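Glycerophosphodiester phosphodiesterase (PDB 1O1Z) is a TIM-barrel protein of the glycerophosphoryl diester phosphodiesterase family from the bacterium Thermotoga maritima. Local coordinates at residues 62-67 / 72-77; 49-52 / 56-59; 175-180 / 189-194. All coordinates share one frame; numbering follows the deposited sequence. Where two conformers were deposited one is given.

Interaction 1: 62-67 / 72-77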
ATOM      1  N   GLU A  62      15.384  -0.229   2.081  1.00 11.07           N
ATOM      2  CA  GLU A  62      16.087  -1.462   2.416  1.00 11.13           C
ATOM      3  C   GLU A  62      17.076  -1.268   3.572  1.00 10.67           C
ATOM      4  O   GLU A  62      17.655  -2.234   4.036  1.00 10.80           O
ATOM      5  CB  GLU A  62      16.818  -2.045   1.191  1.00 14.68           C
ATOM      6  CG  GLU A  62      18.035  -1.279   0.732  1.00 17.60           C
ATOM      7  CD  GLU A  62      18.874  -2.039  -0.289  1.00 25.00           C
ATOM      8  OE1 GLU A  62      18.475  -3.140  -0.741  1.00 25.81           O
ATOM      9  OE2 GLU A  62      19.944  -1.521  -0.642  1.00 33.31           O
ATOM     10  N   ASP A  63      17.302  -0.027   3.992  1.00 10.56           N
ATOM     11  CA  ASP A  63      18.248   0.278   5.082  1.00 10.12           C
ATOM     12  C   ASP A  63      17.677   1.355   6.000  1.00 10.45           C
ATOM     13  O   ASP A  63      16.573   1.861   5.771  1.00 11.17           O
ATOM     14  CB  ASP A  63      19.610   0.665   4.525  1.00 12.61           C
ATOM     15  CG  ASP A  63      19.540   1.866   3.640  1.00 18.62           C
ATOM     16  OD1 ASP A  63      18.870   2.861   4.012  1.00 19.42           O
ATOM     17  OD2 ASP A  63      20.120   1.898   2.537  1.00 27.81           O
ATOM     18  N   LEU A  64      18.413   1.681   7.055  1.00 11.33           N
ATOM     19  CA  LEU A  64      17.965   2.624   8.076  1.00 11.65           C
ATOM     20  C   LEU A  64      18.558   4.032   7.910  1.00 14.28           C
ATOM     21  O   LEU A  64      18.530   4.828   8.851  1.00 14.44           O
ATOM     22  CB  LEU A  64      18.337   2.080   9.465  1.00 11.89           C
ATOM     23  CG  LEU A  64      17.752   0.711   9.835  1.00 13.12           C
ATOM     24  CD1 LEU A  64      18.289   0.270  11.184  1.00 15.92           C
ATOM     25  CD2 LEU A  64      16.223   0.748   9.842  1.00 15.99           C
ATOM     26  N   LYS A  65      19.102   4.350   6.741  1.00 12.41           N
ATOM     27  CA  LYS A  65      19.846   5.594   6.566  1.00 14.26           C
ATOM     28  C   LYS A  65      18.957   6.829   6.633  1.00 14.16           C
ATOM     29  O   LYS A  65      19.262   7.778   7.350  1.00 15.49           O
ATOM     30  CB  LYS A  65      20.648   5.604   5.240  1.00 15.24           C
ATOM     31  CG  LYS A  65      21.683   4.519   5.121  1.00 21.88           C
ATOM     32  CD  LYS A  65      22.787   4.841   4.097  1.00 32.70           C
ATOM     33  CE  LYS A  65      22.505   4.255   2.731  1.00 35.91           C
ATOM     34  NZ  LYS A  65      23.722   4.316   1.857  1.00 34.89           N
ATOM     35  N   ARG A  66      17.861   6.822   5.889  1.00 13.14           N
ATOM     36  CA  ARG A  66      17.039   8.027   5.733  1.00 14.33           C
ATOM     37  C   ARG A  66      16.385   8.476   7.032  1.00 15.19           C
ATOM     38  O   ARG A  66      16.349   9.662   7.331  1.00 17.64           O
ATOM     39  CB  ARG A  66      15.974   7.793   4.661  1.00 13.35           C
ATOM     40  CG  ARG A  66      15.055   8.980   4.351  1.00 15.68           C
ATOM     41  CD  ARG A  66      14.135   8.726   3.156  1.00 14.73           C
ATOM     42  NE  ARG A  66      13.376   7.488   3.326  1.00 14.61           N
ATOM     43  CZ  ARG A  66      12.143   7.397   3.838  1.00 13.33           C
ATOM     44  NH1 ARG A  66      11.441   8.490   4.166  1.00 15.70           N
ATOM     45  NH2 ARG A  66      11.591   6.206   3.977  1.00 15.76           N
ATOM     46  N   LEU A  67      15.861   7.528   7.794  1.00 14.77           N
ATOM     47  CA  LEU A  67      15.044   7.854   8.972  1.00 16.49           C
ATOM     48  C   LEU A  67      15.844   7.857  10.271  1.00 17.73           C
ATOM     49  O   LEU A  67      15.476   8.551  11.222  1.00 16.94           O
ATOM     50  CB  LEU A  67      13.891   6.862   9.094  1.00 16.98           C
ATOM     51  CG  LEU A  67      12.822   6.838   7.984  1.00 16.20           C
ATOM     52  CD1 LEU A  67      11.838   5.782   8.279  1.00 18.40           C
ATOM     53  CD2 LEU A  67      12.161   8.208   7.845  1.00 19.53           C
ATOM     54  N   VAL A  72      22.749   0.543   7.911  1.00 13.89           N
ATOM     55  CA  VAL A  72      22.436  -0.836   8.246  1.00 12.87           C
ATOM     56  C   VAL A  72      21.283  -1.285   7.370  1.00 12.20           C
ATOM     57  O   VAL A  72      20.217  -0.661   7.378  1.00 13.43           O
ATOM     58  CB  VAL A  72      22.007  -0.979   9.724  1.00 13.58           C
ATOM     59  CG1 VAL A  72      21.596  -2.419  10.030  1.00 16.35           C
ATOM     60  CG2 VAL A  72      23.136  -0.523  10.670  1.00 16.14           C
ATOM     61  N   LYS A  73      21.477  -2.375   6.639  1.00 10.53           N
ATOM     62  CA  LYS A  73      20.405  -2.944   5.844  1.00 10.59           C
ATOM     63  C   LYS A  73      19.482  -3.805   6.695  1.00 11.44           C
ATOM     64  O   LYS A  73      19.922  -4.559   7.545  1.00 11.97           O
ATOM     65  CB  LYS A  73      20.938  -3.801   4.692  1.00 12.17           C
ATOM     66  CG  LYS A  73      21.645  -3.026   3.614  1.00 16.26           C
ATOM     67  CD  LYS A  73      22.179  -3.975   2.569  1.00 20.39           C
ATOM     68  CE  LYS A  73      22.891  -3.238   1.455  0.65 29.38           C
ATOM     69  NZ  LYS A  73      21.920  -2.534   0.583  0.65 32.38           N
ATOM     70  N   ILE A  74      18.198  -3.730   6.411  1.00 10.57           N
ATOM     71  CA  ILE A  74      17.187  -4.533   7.095  1.00  8.54           C
ATOM     72  C   ILE A  74      17.555  -6.021   7.049  1.00 10.99           C
ATOM     73  O   ILE A  74      17.441  -6.745   8.050  1.00 11.55           O
ATOM     74  CB  ILE A  74      15.781  -4.283   6.475  1.00 12.28           C
ATOM     75  CG1 ILE A  74      15.345  -2.805   6.574  1.00 18.03           C
ATOM     76  CG2 ILE A  74      14.728  -5.204   7.074  1.00 14.73           C
ATOM     77  CD1 ILE A  74      15.314  -2.261   7.939  1.00 18.26           C
ATOM     78  N   ARG A  75      18.002  -6.508   5.888  1.00  8.13           N
ATOM     79  CA  ARG A  75      18.255  -7.939   5.742  1.00 11.11           C
ATOM     80  C   ARG A  75      19.555  -8.399   6.403  1.00 10.16           C
ATOM     81  O   ARG A  75      19.826  -9.603   6.440  1.00 13.15           O
ATOM     82  CB  ARG A  75      18.224  -8.369   4.281  1.00 10.54           C
ATOM     83  CG  ARG A  75      19.340  -7.843   3.407  1.00 11.28           C
ATOM     84  CD  ARG A  75      19.209  -8.312   1.947  1.00 13.44           C
ATOM     85  NE  ARG A  75      18.055  -7.671   1.340  1.00 13.40           N
ATOM     86  CZ  ARG A  75      18.070  -6.504   0.683  1.00 16.11           C
ATOM     87  NH1 ARG A  75      19.196  -5.842   0.492  1.00 16.37           N
ATOM     88  NH2 ARG A  75      16.923  -5.993   0.224  1.00 16.07           N
ATOM     89  N   ASP A  76      20.340  -7.455   6.907  1.00  8.96           N
ATOM     90  CA  ASP A  76      21.620  -7.728   7.532  1.00 10.79           C
ATOM     91  C   ASP A  76      21.488  -7.791   9.061  1.00 11.34           C
ATOM     92  O   ASP A  76      22.467  -8.106   9.740  1.00 14.10           O
ATOM     93  CB  ASP A  76      22.627  -6.638   7.156  1.00 11.09           C
ATOM     94  CG  ASP A  76      23.190  -6.779   5.743  1.00 18.61           C
ATOM     95  OD1 ASP A  76      22.954  -7.794   5.061  1.00 20.02           O
ATOM     96  OD2 ASP A  76      23.918  -5.898   5.254  1.00 24.78           O
ATOM     97  N   ALA A  77      20.315  -7.464   9.585  1.00 11.00           N
ATOM     98  CA  ALA A  77      20.086  -7.430  11.029  1.00 11.01           C
ATOM     99  C   ALA A  77      18.869  -8.269  11.379  1.00 11.86           C
ATOM    100  O   ALA A  77      17.896  -8.331  10.620  1.00 11.99           O
ATOM    101  CB  ALA A  77      19.881  -6.011  11.490  1.00 11.89           C
TER
HETATM  102  O   HOH W   1      17.579  -4.936   3.409  1.00 11.23           O
HETATM  103  O   HOH W   2      16.090  -3.798  -1.763  1.00 38.73           O
HETATM  104  O   HOH W   3      21.489   0.026   1.342  1.00 38.64           O

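Interaction 2: 49-52 / 56-59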
ATOM      1  N   ARG A  49       9.453  -6.121   4.151  1.00 10.81           N
ATOM      2  CA  ARG A  49      10.745  -6.664   3.768  1.00  9.43           C
ATOM      3  C   ARG A  49      11.131  -7.755   4.768  1.00 10.07           C
ATOM      4  O   ARG A  49      10.468  -7.934   5.793  1.00 11.00           O
ATOM      5  CB  ARG A  49      11.817  -5.580   3.836  1.00 11.83           C
ATOM      6  CG  ARG A  49      11.624  -4.471   2.820  1.00 12.23           C
ATOM      7  CD  ARG A  49      12.741  -3.451   2.892  1.00 11.18           C
ATOM      8  NE  ARG A  49      12.600  -2.486   1.828  1.00 12.19           N
ATOM      9  CZ  ARG A  49      13.047  -2.618   0.597  1.00 12.26           C
ATOM     10  NH1 ARG A  49      13.722  -3.697   0.200  1.00 16.06           N
ATOM     11  NH2 ARG A  49      12.855  -1.629  -0.278  1.00 15.63           N
ATOM     12  N   LEU A  50      12.210  -8.460   4.480  1.00  8.87           N
ATOM     13  CA  LEU A  50      12.723  -9.460   5.420  1.00 11.39           C
ATOM     14  C   LEU A  50      13.934  -9.005   6.202  1.00 10.62           C
ATOM     15  O   LEU A  50      14.866  -8.382   5.674  1.00 11.61           O
ATOM     16  CB  LEU A  50      13.161 -10.731   4.721  1.00 12.11           C
ATOM     17  CG  LEU A  50      12.125 -11.595   4.078  1.00 12.55           C
ATOM     18  CD1 LEU A  50      12.823 -12.880   3.587  1.00 13.74           C
ATOM     19  CD2 LEU A  50      10.963 -11.904   4.999  1.00 13.99           C
ATOM     20  N   SER A  51      13.923  -9.382   7.481  1.00 10.54           N
ATOM     21  CA  SER A  51      15.081  -9.267   8.336  1.00  9.98           C
ATOM     22  C   SER A  51      16.033 -10.429   8.075  1.00 10.89           C
ATOM     23  O   SER A  51      15.717 -11.371   7.321  1.00 11.40           O
ATOM     24  CB  SER A  51      14.639  -9.303   9.807  1.00 11.97           C
ATOM     25  OG  SER A  51      14.091 -10.587  10.099  1.00 12.95           O
ATOM     26  N   LYS A  52      17.194 -10.361   8.715  1.00 10.27           N
ATOM     27  CA  LYS A  52      18.211 -11.396   8.553  1.00 13.13           C
ATOM     28  C   LYS A  52      17.691 -12.760   8.973  1.00 12.38           C
ATOM     29  O   LYS A  52      18.072 -13.784   8.368  1.00 15.85           O
ATOM     30  CB  LYS A  52      19.463 -11.068   9.341  1.00 12.28           C
ATOM     31  CG  LYS A  52      20.553 -12.137   9.151  1.00 19.25           C
ATOM     32  CD  LYS A  52      21.930 -11.589   9.410  1.00 31.02           C
ATOM     33  CE  LYS A  52      22.999 -12.644   9.156  1.00 35.84           C
ATOM     34  NZ  LYS A  52      24.300 -12.269   9.788  1.00 42.85           N
ATOM     35  N   VAL A  56       9.114 -10.825   8.824  1.00 11.10           N
ATOM     36  CA  VAL A  56       8.525  -9.770   8.003  1.00  8.62           C
ATOM     37  C   VAL A  56       8.521  -8.489   8.806  1.00  9.32           C
ATOM     38  O   VAL A  56       7.797  -8.384   9.817  1.00 11.95           O
ATOM     39  CB  VAL A  56       7.132 -10.106   7.521  1.00 10.89           C
ATOM     40  CG1 VAL A  56       6.613  -8.979   6.627  1.00 11.54           C
ATOM     41  CG2 VAL A  56       7.123 -11.405   6.753  1.00 12.54           C
ATOM     42  N   VAL A  57       9.341  -7.543   8.364  1.00  9.32           N
ATOM     43  CA  VAL A  57       9.520  -6.232   8.995  1.00  9.91           C
ATOM     44  C   VAL A  57       8.889  -5.145   8.128  1.00  9.95           C
ATOM     45  O   VAL A  57       8.834  -5.265   6.918  1.00 10.68           O
ATOM     46  CB  VAL A  57      11.044  -5.952   9.176  1.00 15.30           C
ATOM     47  CG1 VAL A  57      11.347  -4.485   9.514  1.00 20.61           C
ATOM     48  CG2 VAL A  57      11.574  -6.896  10.257  1.00 17.05           C
ATOM     49  N   VAL A  58       8.434  -4.075   8.764  1.00  8.93           N
ATOM     50  CA  VAL A  58       7.782  -2.962   8.067  1.00  8.94           C
ATOM     51  C   VAL A  58       8.833  -1.859   7.834  1.00 10.37           C
ATOM     52  O   VAL A  58       9.282  -1.192   8.765  1.00 10.37           O
ATOM     53  CB  VAL A  58       6.582  -2.442   8.836  1.00  9.32           C
ATOM     54  CG1 VAL A  58       5.923  -1.273   8.083  1.00 12.05           C
ATOM     55  CG2 VAL A  58       5.572  -3.550   9.082  1.00 11.96           C
ATOM     56  N   SER A  59       9.267  -1.689   6.583  1.00 10.09           N
ATOM     57  CA  SER A  59      10.226  -0.658   6.221  1.00 10.90           C
ATOM     58  C   SER A  59      10.125  -0.401   4.728  1.00 11.18           C
ATOM     59  O   SER A  59      10.279  -1.325   3.938  1.00 12.30           O
ATOM     60  CB  SER A  59      11.652  -1.108   6.538  1.00 12.40           C
ATOM     61  OG  SER A  59      12.597  -0.080   6.191  1.00 12.79           O
TER

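Interaction 3: 175-180 / 189-194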
ATOM      1  N   LEU A 175      -6.293  -1.672  -8.892  1.00  8.98           N
ATOM      2  CA  LEU A 175      -5.195  -1.021  -9.597  1.00  7.93           C
ATOM      3  C   LEU A 175      -4.838   0.219  -8.803  1.00  8.70           C
ATOM      4  O   LEU A 175      -5.717   0.979  -8.432  1.00  9.98           O
ATOM      5  CB  LEU A 175      -5.611  -0.621 -10.993  1.00 10.26           C
ATOM      6  CG  LEU A 175      -6.030  -1.784 -11.889  1.00 12.26           C
ATOM      7  CD1 LEU A 175      -6.618  -1.273 -13.206  1.00 17.63           C
ATOM      8  CD2 LEU A 175      -4.854  -2.713 -12.184  1.00 13.48           C
ATOM      9  N   HIS A 176      -3.548   0.375  -8.522  1.00  8.48           N
ATOM     10  CA  HIS A 176      -3.048   1.450  -7.676  1.00  9.61           C
ATOM     11  C   HIS A 176      -2.232   2.346  -8.577  1.00  9.09           C
ATOM     12  O   HIS A 176      -1.104   2.023  -8.931  1.00  9.35           O
ATOM     13  CB  HIS A 176      -2.196   0.860  -6.549  1.00 10.32           C
ATOM     14  CG  HIS A 176      -2.950  -0.062  -5.636  1.00 11.71           C
ATOM     15  ND1 HIS A 176      -2.595  -0.247  -4.318  1.00 14.79           N
ATOM     16  CD2 HIS A 176      -4.035  -0.856  -5.848  1.00 13.12           C
ATOM     17  CE1 HIS A 176      -3.426  -1.118  -3.756  1.00 15.65           C
ATOM     18  NE2 HIS A 176      -4.304  -1.512  -4.667  1.00 12.81           N
ATOM     19  N   VAL A 177      -2.835   3.456  -8.968  1.00  9.69           N
ATOM     20  CA  VAL A 177      -2.306   4.286 -10.047  1.00 10.20           C
ATOM     21  C   VAL A 177      -1.856   5.637  -9.499  1.00  9.27           C
ATOM     22  O   VAL A 177      -2.425   6.197  -8.557  1.00  9.64           O
ATOM     23  CB  VAL A 177      -3.331   4.448 -11.176  0.65 15.20           C
ATOM     24  CG1 VAL A 177      -3.921   3.083 -11.569  0.65 18.17           C
ATOM     25  CG2 VAL A 177      -4.406   5.315 -10.768  0.65 10.56           C
ATOM     26  N   PRO A 178      -0.792   6.185 -10.053  1.00  8.24           N
ATOM     27  CA  PRO A 178      -0.370   7.520  -9.653  1.00  9.90           C
ATOM     28  C   PRO A 178      -1.446   8.512 -10.029  1.00 10.18           C
ATOM     29  O   PRO A 178      -2.056   8.393 -11.080  1.00 10.83           O
ATOM     30  CB  PRO A 178       0.904   7.758 -10.455  1.00 13.44           C
ATOM     31  CG  PRO A 178       1.000   6.661 -11.426  1.00 15.51           C
ATOM     32  CD  PRO A 178       0.080   5.592 -11.078  1.00 11.44           C
ATOM     33  N   TYR A 179      -1.704   9.500  -9.189  1.00 10.27           N
ATOM     34  CA  TYR A 179      -2.767  10.453  -9.541  1.00 12.06           C
ATOM     35  C   TYR A 179      -2.546  11.230 -10.847  1.00 11.37           C
ATOM     36  O   TYR A 179      -3.498  11.687 -11.474  1.00 14.10           O
ATOM     37  CB  TYR A 179      -3.060  11.409  -8.373  1.00 14.49           C
ATOM     38  CG  TYR A 179      -1.927  12.279  -7.953  1.00 12.09           C
ATOM     39  CD1 TYR A 179      -1.677  13.494  -8.578  1.00 15.58           C
ATOM     40  CD2 TYR A 179      -1.130  11.933  -6.850  1.00 14.59           C
ATOM     41  CE1 TYR A 179      -0.655  14.315  -8.167  1.00 19.41           C
ATOM     42  CE2 TYR A 179      -0.129  12.762  -6.419  1.00 18.26           C
ATOM     43  CZ  TYR A 179       0.114  13.946  -7.073  1.00 20.38           C
ATOM     44  OH  TYR A 179       1.140  14.753  -6.643  1.00 26.57           O
ATOM     45  N   GLN A 180      -1.289  11.356 -11.253  1.00 11.40           N
ATOM     46  CA  GLN A 180      -0.918  12.006 -12.492  1.00 11.44           C
ATOM     47  C   GLN A 180      -1.452  11.272 -13.726  1.00 11.71           C
ATOM     48  O   GLN A 180      -1.542  11.867 -14.808  1.00 13.85           O
ATOM     49  CB  GLN A 180       0.599  12.156 -12.575  1.00 14.37           C
ATOM     50  CG  GLN A 180       1.192  13.085 -11.493  1.00 16.85           C
ATOM     51  CD  GLN A 180       1.659  12.373 -10.240  1.00 19.83           C
ATOM     52  OE1 GLN A 180       1.268  11.236  -9.960  1.00 14.59           O
ATOM     53  NE2 GLN A 180       2.517  13.050  -9.467  1.00 22.61           N
ATOM     54  N   GLU A 189     -10.189   7.008 -19.710  1.00  7.42           N
ATOM     55  CA  GLU A 189     -11.103   6.090 -20.366  1.00  6.96           C
ATOM     56  C   GLU A 189     -10.797   4.631 -20.040  1.00  7.15           C
ATOM     57  O   GLU A 189     -11.690   3.833 -19.759  1.00  8.94           O
ATOM     58  CB  GLU A 189     -11.044   6.284 -21.874  1.00  8.39           C
ATOM     59  CG  GLU A 189     -12.025   5.402 -22.623  1.00 10.57           C
ATOM     60  CD  GLU A 189     -12.065   5.654 -24.110  1.00 17.88           C
ATOM     61  OE1 GLU A 189     -11.350   6.552 -24.601  1.00 17.85           O
ATOM     62  OE2 GLU A 189     -12.845   4.936 -24.785  1.00 20.93           O
ATOM     63  N   VAL A 190      -9.517   4.269 -20.089  1.00  8.18           N
ATOM     64  CA  VAL A 190      -9.088   2.920 -19.764  1.00  7.67           C
ATOM     65  C   VAL A 190      -9.462   2.555 -18.320  1.00  8.58           C
ATOM     66  O   VAL A 190      -9.995   1.494 -18.055  1.00 10.67           O
ATOM     67  CB  VAL A 190      -7.563   2.770 -20.006  1.00 10.52           C
ATOM     68  CG1 VAL A 190      -7.038   1.431 -19.443  1.00 12.13           C
ATOM     69  CG2 VAL A 190      -7.237   2.896 -21.485  1.00 12.57           C
ATOM     70  N   LEU A 191      -9.204   3.458 -17.391  1.00  8.58           N
ATOM     71  CA  LEU A 191      -9.506   3.184 -15.997  1.00 10.00           C
ATOM     72  C   LEU A 191     -11.011   3.059 -15.780  1.00  9.31           C
ATOM     73  O   LEU A 191     -11.464   2.224 -14.998  1.00 10.90           O
ATOM     74  CB  LEU A 191      -8.910   4.268 -15.095  1.00 11.89           C
ATOM     75  CG  LEU A 191      -7.372   4.251 -15.115  1.00 11.26           C
ATOM     76  CD1 LEU A 191      -6.840   5.494 -14.404  1.00 20.04           C
ATOM     77  CD2 LEU A 191      -6.828   2.969 -14.501  1.00 15.51           C
ATOM     78  N   ARG A 192     -11.797   3.877 -16.473  1.00  8.62           N
ATOM     79  CA  ARG A 192     -13.254   3.741 -16.387  1.00 10.34           C
ATOM     80  C   ARG A 192     -13.709   2.366 -16.842  1.00 11.54           C
ATOM     81  O   ARG A 192     -14.637   1.800 -16.282  1.00 11.28           O
ATOM     82  CB  ARG A 192     -13.967   4.814 -17.208  1.00 11.04           C
ATOM     83  CG  ARG A 192     -13.910   6.178 -16.615  1.00 13.43           C
ATOM     84  CD  ARG A 192     -14.506   7.219 -17.516  1.00 16.36           C
ATOM     85  NE  ARG A 192     -14.536   8.515 -16.876  1.00 15.10           N
ATOM     86  CZ  ARG A 192     -14.899   9.622 -17.497  1.00 19.13           C
ATOM     87  NH1 ARG A 192     -15.270   9.577 -18.779  1.00 19.06           N
ATOM     88  NH2 ARG A 192     -14.900  10.771 -16.833  1.00 19.08           N
ATOM     89  N   SER A 193     -13.081   1.840 -17.887  1.00 10.53           N
ATOM     90  CA  SER A 193     -13.447   0.520 -18.417  1.00 12.19           C
ATOM     91  C   SER A 193     -13.159  -0.556 -17.385  1.00 13.60           C
ATOM     92  O   SER A 193     -13.973  -1.470 -17.200  1.00 14.48           O
ATOM     93  CB  SER A 193     -12.717   0.203 -19.746  0.65 13.09           C
ATOM     94  OG  SER A 193     -11.362  -0.216 -19.563  0.65 14.38           O
ATOM     95  N   PHE A 194     -12.027  -0.423 -16.700  1.00 12.82           N
ATOM     96  CA  PHE A 194     -11.644  -1.376 -15.654  1.00 13.13           C
ATOM     97  C   PHE A 194     -12.683  -1.325 -14.494  1.00  9.82           C
ATOM     98  O   PHE A 194     -13.122  -2.345 -13.964  1.00 12.76           O
ATOM     99  CB  PHE A 194     -10.248  -1.031 -15.110  1.00 12.76           C
ATOM    100  CG  PHE A 194      -9.075  -1.292 -16.072  1.00 14.58           C
ATOM    101  CD1 PHE A 194      -9.142  -2.265 -17.045  1.00 15.91           C
ATOM    102  CD2 PHE A 194      -7.902  -0.559 -15.936  1.00 19.32           C
ATOM    103  CE1 PHE A 194      -8.048  -2.513 -17.906  1.00 14.41           C
ATOM    104  CE2 PHE A 194      -6.801  -0.800 -16.765  1.00 16.18           C
ATOM    105  CZ  PHE A 194      -6.881  -1.780 -17.754  1.00 18.31           C
TER

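Interaction 1: 62-67 / 72-77
Asp63 and Lys73 form an antiparallel, non-hydrogen-bonded pair, their CA atoms 4.0 Å apart, and the touching parts of 62-67 and 72-77 run 145° from one another. Two backbone bonds flank the pair: Ile74 N gives to Glu62 O at 2.9 Å, and Leu64 N gives to Val72 O at 3.0 Å. Glu62 O is also reached by a water that accepts from Arg75 N, so the second segment grips this carbonyl both directly and through solvent.

How a carboxylate can tie such a short pairing together is illustrated by Glu62. Its CG sits between the backbone N and the carbonyl carbon (chi1 71°), and the chain then runs extended, side by side with Lys73. Glu62 OE1 meets Arg75 NH1 at 3.1 Å; the oxygen lies nearly in the guanidinium plane, whereas the nitrogen stands above the carboxylate, the two planes being 70° apart. Arg75 NH2 adds a weak bond to the same oxygen and has a further salt bridge to Glu112. Glu62 OE2 forms a salt bridge with Lys73 NZ, although the lysine was deposited in two conformers and the fine detail of this arm is doubtful. Asp63 carries its carboxylate forward over the next residue, where OD1 accepts from Lys65 N at 3.1 Å in an Asx turn as the helix begins.

The other flank is apolar. Leu64 CD2 touches Ile74 CD1 at 3.7 Å, the two side chains crossing at about a right angle, while Leu64 CD1 lies beside Val72 CB at 4.2 Å. Helix 79-85 covers this side, Leu82 packing on Leu64 and Ile74 and Leu85 on Val72, while on the charged side Glu62 and Arg75 touch Arg49 of strand 43-50.

Interaction 2: 49-52 / 56-59
Arg49 and Val57 hold the hairpin by a reciprocal pair of backbone bonds, Arg49 N to Val57 O at 3.0 Å and Val57 N to Arg49 O at 2.8 Å. Next to them, Leu50 and Val56 make a non-hydrogen-bonded pair, with Leu50 CD2 facing Val56 CG2 at 4.3 Å.

The arginine side chain shows how a long, basic residue can lie along its partner strand and reach the residue two places further on. From CB, CG goes anti to the carbonyl carbon (chi1 -66°), and the chain stays extended as far as NE, so that one carbonyl, Ser59 O, is met three times over. Arg49 CG lies 3.6 Å from Ser59 O, and Arg49 CD lies 3.4 Å from Ser59 O. Arg49 NE gives Ser59 O a weak, bent hydrogen bond at 3.3 Å, in which the oxygen sits at the guanidinium edge. Beyond NE the tip finds stronger partners: NH1 makes a salt bridge with Glu112 and NH2 gives to the carbonyl of His60. Glu112 also accepts from the backbone N of Leu50, so a single carboxylate braces both the tip of Arg49 and the main chain beside it, and its negative charge probably steadies the guanidinium.

Nearer the turn, Ser51 CB rests against Val57 CG2 at 3.9 Å, on a side where Val79 of helix 79-85 touches both residues. The hydroxyl of Ser51 instead serves the connection, bonding to Asp53 and to the amide of Lys55. The whole is a beta hairpin in which strand 43-50, a parallel member of the TIM barrel, is joined near its C-terminal end by the short antiparallel strand 56-58.

Interaction 3: 175-180 / 189-194
In the helix turn that carries Phe194 against Leu175, Val190 O is gripped twice: by Phe194 N at 3.1 Å, the ordinary helical bond, and by Ser193 OG at 2.7 Å, in the conformer given of the two deposited for that serine. The same oxygen lies 3.5 Å above one face of the Phe194 ring, offset toward its rim.

The segments themselves meet through carbon alone, a worked example of a helix laid over a barrel strand, here the first strand and the helix of the beta-alpha-beta unit 174-178, 185-196, 200-204. Strand 175-178 and helix 189-194 run nearly antiparallel, with N-to-C directions at 162° and axes 11.5 Å apart at closest approach, a spacing that branched and aromatic side chains bridge. The strand offers Leu175 and Val177, two residues apart and so on the same side. Leu175 crosses Phe194 at about a right angle and brings CD1 obliquely to its ring; the modelled approach is too close for carbons, and its exact spacing is doubtful. With CG anti to the carbonyl carbon (chi1 -66°), Leu191 sends CD2 toward the strand, 4.4 Å from Leu175 CD1. That same Leu191 CD2 reaches Val177 CG1 at 4.1 Å, the side chains sliding past each other in opposite directions, although Val177 too has a second deposited conformer.

Phe163 of helix 160-170 touches Leu175, and Val164 and Val167 touch Phe194. All four side chains in the contact are buried, and none has a polar group to satisfy: the join between strand and helix probably rests on shape and the exclusion of water.

Overall arrangement
The three contacts follow one another along the chain, interaction 2 closing before interaction 1 opens and interaction 3 coming much later. The first two are neighbours, with centres 10 Å apart: Ala77 O probably accepts a hydrogen bond from Lys52 N, and Ile74 packs on Leu50 O. Together they form an elaboration between barrel strands 43-50 and 105-110, where helix 79-85 touches both. Interaction 3 lies on the opposite side of the chain's centre, its own centre about 33 Å from that of interaction 1 and about 30 Å from that of interaction 2. Interactions 2 and 3 reach the same sheet, contrasting a decorated strand end with a strand-helix packing of the barrel wall.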